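Local coordinates for protein phospholipase A1 (Streptomyces albidoflavus, PDB 4HYQ) that hydrolyses glycerophospholipids, probably releasing the fatty acid at the sn-1 position, as a phospholipase A1 of the GDSL lipase family, at residues D60-N63 against K64-P68; A192-G195 against H196-C199. One frame throughout, in Å; residues are numbered along the deposited sequence.

Contact 1: residues D60-N63 against K64-P68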
ATOM      1  N   ASP A  60       5.632   5.878 -11.991  1.00 11.98           N
ATOM      2  CA  ASP A  60       4.892   4.878 -12.758  1.00 12.49           C
ATOM      3  C   ASP A  60       3.403   5.196 -12.746  1.00 12.29           C
ATOM      4  O   ASP A  60       2.705   4.948 -13.730  1.00 13.98           O
ATOM      5  CB  ASP A  60       5.050   3.457 -12.190  1.00 14.01           C
ATOM      6  CG  ASP A  60       6.462   2.917 -12.303  1.00 14.93           C
ATOM      7  OD1 ASP A  60       7.210   3.312 -13.227  1.00 17.03           O
ATOM      8  OD2 ASP A  60       6.820   2.070 -11.460  1.00 14.39           O
ATOM      9  N   VAL A  61       2.899   5.713 -11.627  1.00 11.66           N
ATOM     10  CA  VAL A  61       1.476   6.034 -11.562  1.00 11.21           C
ATOM     11  C   VAL A  61       1.205   7.130 -12.594  1.00 11.06           C
ATOM     12  O   VAL A  61       0.254   7.038 -13.368  1.00 12.08           O
ATOM     13  CB  VAL A  61       1.061   6.510 -10.144  1.00  9.75           C
ATOM     14  CG1 VAL A  61      -0.397   6.952 -10.138  1.00 12.11           C
ATOM     15  CG2 VAL A  61       1.256   5.361  -9.153  1.00 10.21           C
ATOM     16  N   LEU A  62       2.070   8.138 -12.622  1.00 11.59           N
ATOM     17  CA  LEU A  62       1.926   9.248 -13.568  1.00 14.61           C
ATOM     18  C   LEU A  62       2.061   8.809 -15.024  1.00 17.37           C
ATOM     19  O   LEU A  62       1.305   9.256 -15.889  1.00 17.53           O
ATOM     20  CB  LEU A  62       2.972  10.320 -13.278  1.00 16.18           C
ATOM     21  CG  LEU A  62       2.829  11.115 -11.978  1.00 17.14           C
ATOM     22  CD1 LEU A  62       4.119  11.865 -11.691  1.00 20.76           C
ATOM     23  CD2 LEU A  62       1.648  12.075 -12.090  1.00 21.53           C
ATOM     24  N   ASN A  63       3.022   7.926 -15.289  1.00 17.92           N
ATOM     25  CA  ASN A  63       3.276   7.446 -16.650  1.00 19.70           C
ATOM     26  C   ASN A  63       2.365   6.343 -17.182  1.00 21.00           C
ATOM     27  O   ASN A  63       1.948   6.376 -18.344  1.00 24.65           O
ATOM     28  CB  ASN A  63       4.729   6.946 -16.773  1.00 20.09           C
ATOM     29  CG  ASN A  63       5.749   8.064 -16.774  1.00 21.35           C
ATOM     30  OD1 ASN A  63       5.572   9.091 -17.427  1.00 24.04           O
ATOM     31  ND2 ASN A  63       6.851   7.856 -16.061  1.00 23.05           N
ATOM     32  N   LYS A  64       2.061   5.355 -16.348  1.00 21.30           N
ATOM     33  CA  LYS A  64       1.277   4.205 -16.782  1.00 19.94           C
ATOM     34  C   LYS A  64      -0.135   4.033 -16.285  1.00 18.96           C
ATOM     35  O   LYS A  64      -0.892   3.228 -16.836  1.00 18.66           O
ATOM     36  CB  LYS A  64       1.996   2.916 -16.398  1.00 21.14           C
ATOM     37  CG  LYS A  64       3.374   2.759 -16.963  1.00 24.59           C
ATOM     38  CD  LYS A  64       3.728   1.295 -17.033  1.00 27.77           C
ATOM     39  CE  LYS A  64       2.798   0.578 -18.015  1.00 28.53           C
ATOM     40  NZ  LYS A  64       3.122  -0.851 -18.134  1.00 29.55           N
ATOM     41  N   GLN A  65      -0.499   4.758 -15.243  1.00 16.13           N
ATOM     42  CA  GLN A  65      -1.795   4.527 -14.652  1.00 13.63           C
ATOM     43  C   GLN A  65      -2.871   5.590 -14.775  1.00 13.95           C
ATOM     44  O   GLN A  65      -4.018   5.324 -14.442  1.00 14.02           O
ATOM     45  CB  GLN A  65      -1.585   4.199 -13.167  1.00 12.71           C
ATOM     46  CG  GLN A  65      -0.615   3.033 -12.936  1.00 12.62           C
ATOM     47  CD  GLN A  65      -0.535   2.631 -11.476  1.00 12.78           C
ATOM     48  OE1 GLN A  65      -1.437   2.936 -10.689  1.00 10.75           O
ATOM     49  NE2 GLN A  65       0.525   1.913 -11.111  1.00 10.91           N
ATOM     50  N   MET A  66      -2.514   6.764 -15.277  1.00 13.61           N
ATOM     51  CA  MET A  66      -3.471   7.865 -15.372  1.00 13.80           C
ATOM     52  C   MET A  66      -4.509   7.806 -16.483  1.00 14.12           C
ATOM     53  O   MET A  66      -5.534   8.485 -16.423  1.00 12.53           O
ATOM     54  CB  MET A  66      -2.696   9.161 -15.501  1.00 15.85           C
ATOM     55  CG  MET A  66      -1.639   9.308 -14.455  1.00 18.67           C
ATOM     56  SD  MET A  66      -2.370   9.759 -12.900  1.00 23.39           S
ATOM     57  CE  MET A  66      -1.872  11.230 -12.805  1.00 10.95           C
ATOM     58  N   GLY A  67      -4.248   6.995 -17.495  1.00 13.24           N
ATOM     59  CA  GLY A  67      -5.164   6.906 -18.622  1.00 14.69           C
ATOM     60  C   GLY A  67      -6.661   6.786 -18.375  1.00 13.70           C
ATOM     61  O   GLY A  67      -7.440   7.523 -18.998  1.00 15.49           O
ATOM     62  N   PRO A  68      -7.112   5.877 -17.491  1.00 11.55           N
ATOM     63  CA  PRO A  68      -8.549   5.725 -17.241  1.00 11.40           C
ATOM     64  C   PRO A  68      -9.245   6.856 -16.489  1.00 11.15           C
ATOM     65  O   PRO A  68     -10.464   6.873 -16.420  1.00 11.84           O
ATOM     66  CB  PRO A  68      -8.667   4.405 -16.474  1.00 12.08           C
ATOM     67  CG  PRO A  68      -7.269   3.837 -16.393  1.00 12.24           C
ATOM     68  CD  PRO A  68      -6.302   4.943 -16.689  1.00 11.44           C
TER

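Contact 2: residues A192-G195 against H196-C199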
ATOM      1  N   ALA A 192      -6.567  -0.411  11.124  1.00 13.69           N
ATOM      2  CA  ALA A 192      -7.333  -1.606  10.780  1.00 14.40           C
ATOM      3  C   ALA A 192      -6.547  -2.899  10.989  1.00 14.58           C
ATOM      4  O   ALA A 192      -7.134  -3.936  11.310  1.00 16.04           O
ATOM      5  CB  ALA A 192      -7.810  -1.524   9.319  1.00 15.98           C
ATOM      6  N   PHE A 193      -5.229  -2.843  10.807  1.00 14.58           N
ATOM      7  CA  PHE A 193      -4.387  -4.031  10.963  1.00 14.36           C
ATOM      8  C   PHE A 193      -3.844  -4.238  12.371  1.00 15.64           C
ATOM      9  O   PHE A 193      -3.100  -5.188  12.621  1.00 16.10           O
ATOM     10  CB  PHE A 193      -3.214  -3.999   9.966  1.00 11.85           C
ATOM     11  CG  PHE A 193      -3.544  -4.588   8.620  1.00 12.55           C
ATOM     12  CD1 PHE A 193      -4.494  -3.996   7.795  1.00 11.37           C
ATOM     13  CD2 PHE A 193      -2.912  -5.753   8.183  1.00 12.21           C
ATOM     14  CE1 PHE A 193      -4.821  -4.563   6.552  1.00 12.69           C
ATOM     15  CE2 PHE A 193      -3.229  -6.328   6.945  1.00 12.13           C
ATOM     16  CZ  PHE A 193      -4.180  -5.732   6.130  1.00 11.48           C
ATOM     17  N   THR A 194      -4.220  -3.368  13.301  1.00 17.16           N
ATOM     18  CA  THR A 194      -3.739  -3.508  14.671  1.00 18.79           C
ATOM     19  C   THR A 194      -4.244  -4.831  15.233  1.00 17.98           C
ATOM     20  O   THR A 194      -5.444  -5.103  15.226  1.00 20.35           O
ATOM     21  CB  THR A 194      -4.217  -2.325  15.539  1.00 19.73           C
ATOM     22  OG1 THR A 194      -3.613  -1.117  15.058  1.00 21.32           O
ATOM     23  CG2 THR A 194      -3.815  -2.541  17.008  1.00 20.77           C
ATOM     24  N   GLY A 195      -3.316  -5.658  15.710  1.00 18.73           N
ATOM     25  CA  GLY A 195      -3.675  -6.962  16.239  1.00 17.98           C
ATOM     26  C   GLY A 195      -3.630  -8.032  15.164  1.00 17.59           C
ATOM     27  O   GLY A 195      -3.971  -9.195  15.404  1.00 18.11           O
ATOM     28  N   HIS A 196      -3.193  -7.641  13.968  1.00 16.68           N
ATOM     29  CA  HIS A 196      -3.107  -8.553  12.829  1.00 16.53           C
ATOM     30  C   HIS A 196      -1.772  -8.422  12.094  1.00 15.49           C
ATOM     31  O   HIS A 196      -1.676  -8.737  10.914  1.00 15.17           O
ATOM     32  CB  HIS A 196      -4.251  -8.273  11.844  1.00 17.44           C
ATOM     33  CG  HIS A 196      -5.611  -8.530  12.414  1.00 20.73           C
ATOM     34  ND1 HIS A 196      -6.067  -9.801  12.710  1.00 21.85           N
ATOM     35  CD2 HIS A 196      -6.609  -7.684  12.752  1.00 20.97           C
ATOM     36  CE1 HIS A 196      -7.288  -9.722  13.206  1.00 21.95           C
ATOM     37  NE2 HIS A 196      -7.642  -8.447  13.242  1.00 21.90           N
ATOM     38  N   GLU A 197      -0.757  -7.936  12.799  1.00 15.51           N
ATOM     39  CA  GLU A 197       0.574  -7.786  12.232  1.00 15.09           C
ATOM     40  C   GLU A 197       1.329  -9.109  12.374  1.00 14.82           C
ATOM     41  O   GLU A 197       0.806 -10.074  12.926  1.00 14.01           O
ATOM     42  CB  GLU A 197       1.338  -6.681  12.968  1.00 16.72           C
ATOM     43  CG  GLU A 197       0.650  -5.336  12.952  1.00 20.42           C
ATOM     44  CD  GLU A 197      -0.179  -5.083  14.200  1.00 22.63           C
ATOM     45  OE1 GLU A 197      -0.654  -6.058  14.826  1.00 23.15           O
ATOM     46  OE2 GLU A 197      -0.363  -3.899  14.545  1.00 25.95           O
ATOM     47  N   ILE A 198       2.549  -9.163  11.851  1.00 14.20           N
ATOM     48  CA  ILE A 198       3.360 -10.375  11.973  1.00 14.27           C
ATOM     49  C   ILE A 198       3.708 -10.491  13.456  1.00 15.98           C
ATOM     50  O   ILE A 198       4.035  -9.495  14.097  1.00 15.77           O
ATOM     51  CB  ILE A 198       4.649 -10.259  11.139  1.00 14.67           C
ATOM     52  CG1 ILE A 198       4.283 -10.173   9.663  1.00 14.55           C
ATOM     53  CG2 ILE A 198       5.577 -11.461  11.401  1.00 14.93           C
ATOM     54  CD1 ILE A 198       5.405  -9.643   8.786  1.00 14.00           C
ATOM     55  N   CYS A 199       3.613 -11.708  13.983  1.00 18.19           N
ATOM     56  CA  CYS A 199       3.886 -12.009  15.388  1.00 20.82           C
ATOM     57  C   CYS A 199       2.684 -11.715  16.277  1.00 21.78           C
ATOM     58  O   CYS A 199       2.758 -11.881  17.495  1.00 21.94           O
ATOM     59  CB  CYS A 199       5.097 -11.222  15.905  1.00 23.99           C
ATOM     60  SG  CYS A 199       6.661 -11.541  15.021  1.00 27.87           S
TER

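Contact 1: residues D60-N63 against K64-P68
Val61 meets Gln65, and Leu62 meets Met66, in a local i to i+4 contact where helix 58-65 runs on into residues 66-68. This short helix lies between strands 47-50 and 73-79 in the chain. The backbone is tied by two bonds. Lys64 N donates to Asp60 O at 2.7 Å, and the bond is fairly straight, 161° at the hydrogen. Gln65 N donates to Val61 O at 3.0 Å, from above the carbonyl plane and more bent.

The Gln65 side chain lies across that of Val61. Its amide end rests on the methyl groups, with OE1 3.9 Å from Val61 CG2. CG stands beside the backbone N (chi1 -55°), and beyond it the chain is extended, which carries the amide inward past Val61. There Gln65 OE1 accepts a bond from Gly9 N, at the end of strand 4-9. A leucine in this buried position would probably leave the Gly9 N-H without this acceptor.

Met66 runs alongside Leu62 in the same direction. Its methyl CE lies 3.7 Å from Leu62 CD2. Met66 CG sits 3.1 Å from Val61 O and 3.3 Å from Leu62 O, and the first part of the side chain lies close to both carbonyl oxygens. Val61, Leu62 and Met66 also touch helix 117-131, through Val124, Ser123 and Gln127.

The arrangement is that of a helix C-terminal end packed between the central sheet and a neighbouring helix, in the three-layer alpha/beta/alpha fold of SGNH hydrolases.

Contact 2: residues A192-G195 against H196-C199
Gly195 N donates to Glu197 OE1 at 2.8 Å. The N-H meets the oxygen from above the carboxylate plane, 37° out of it, and the bond is bent. Glu197 folds back to reach it: the chain turns at chi2 (96°), bringing the carboxylate beside the turn. Its other oxygen, OE2, lies 3.4 Å from Thr194 CA.

The turn itself is a type II beta turn from Phe193 to His196, closed by His196 N to Phe193 O at 2.8 Å. Gly195 takes its third position with a positive phi of 91°, where a side chain would press on the carbonyl O of Thr194.

The His196 ring lies with one face over Gly195 C, which is 3.4 Å from CG. Ala192 O stands at the ring edge, 4.0 Å from CD2. His196 ND1 is bonded to Asp202 O, and the ring stacks with Trp204. Phe193 meets the same indole edge-to-face. Beyond the turn, Cys199 forms a disulfide with Cys152.

A carboxylate thus takes up a backbone N-H that the turn's own closing bond does not use. This probably steadies the turn. The N-H would favour the charged form of Glu197, while Phe193 O, 3.4 Å from Glu197 OE1, would oppose it.

How the contacts relate
Contacts 1 and 2 share no element. Their centres are 31 Å apart, on opposite sides of the chain's centre, and their nearest atoms are about 19 Å apart. Both are partly buried and local. Contact 1 belongs to a helix end beside the central sheet, and its side-chain packing is mainly apolar, with one amide tied to the sheet region. Contact 2 lies in the long loop between helices 189-192 and 221-235. There the turn depends on glycine geometry and a carboxylate, with aromatic rings and a disulfide close by. In contact 1 the bonds between the segments are backbone ones. In contact 2 a backbone bond and a side-chain carboxylate share the work.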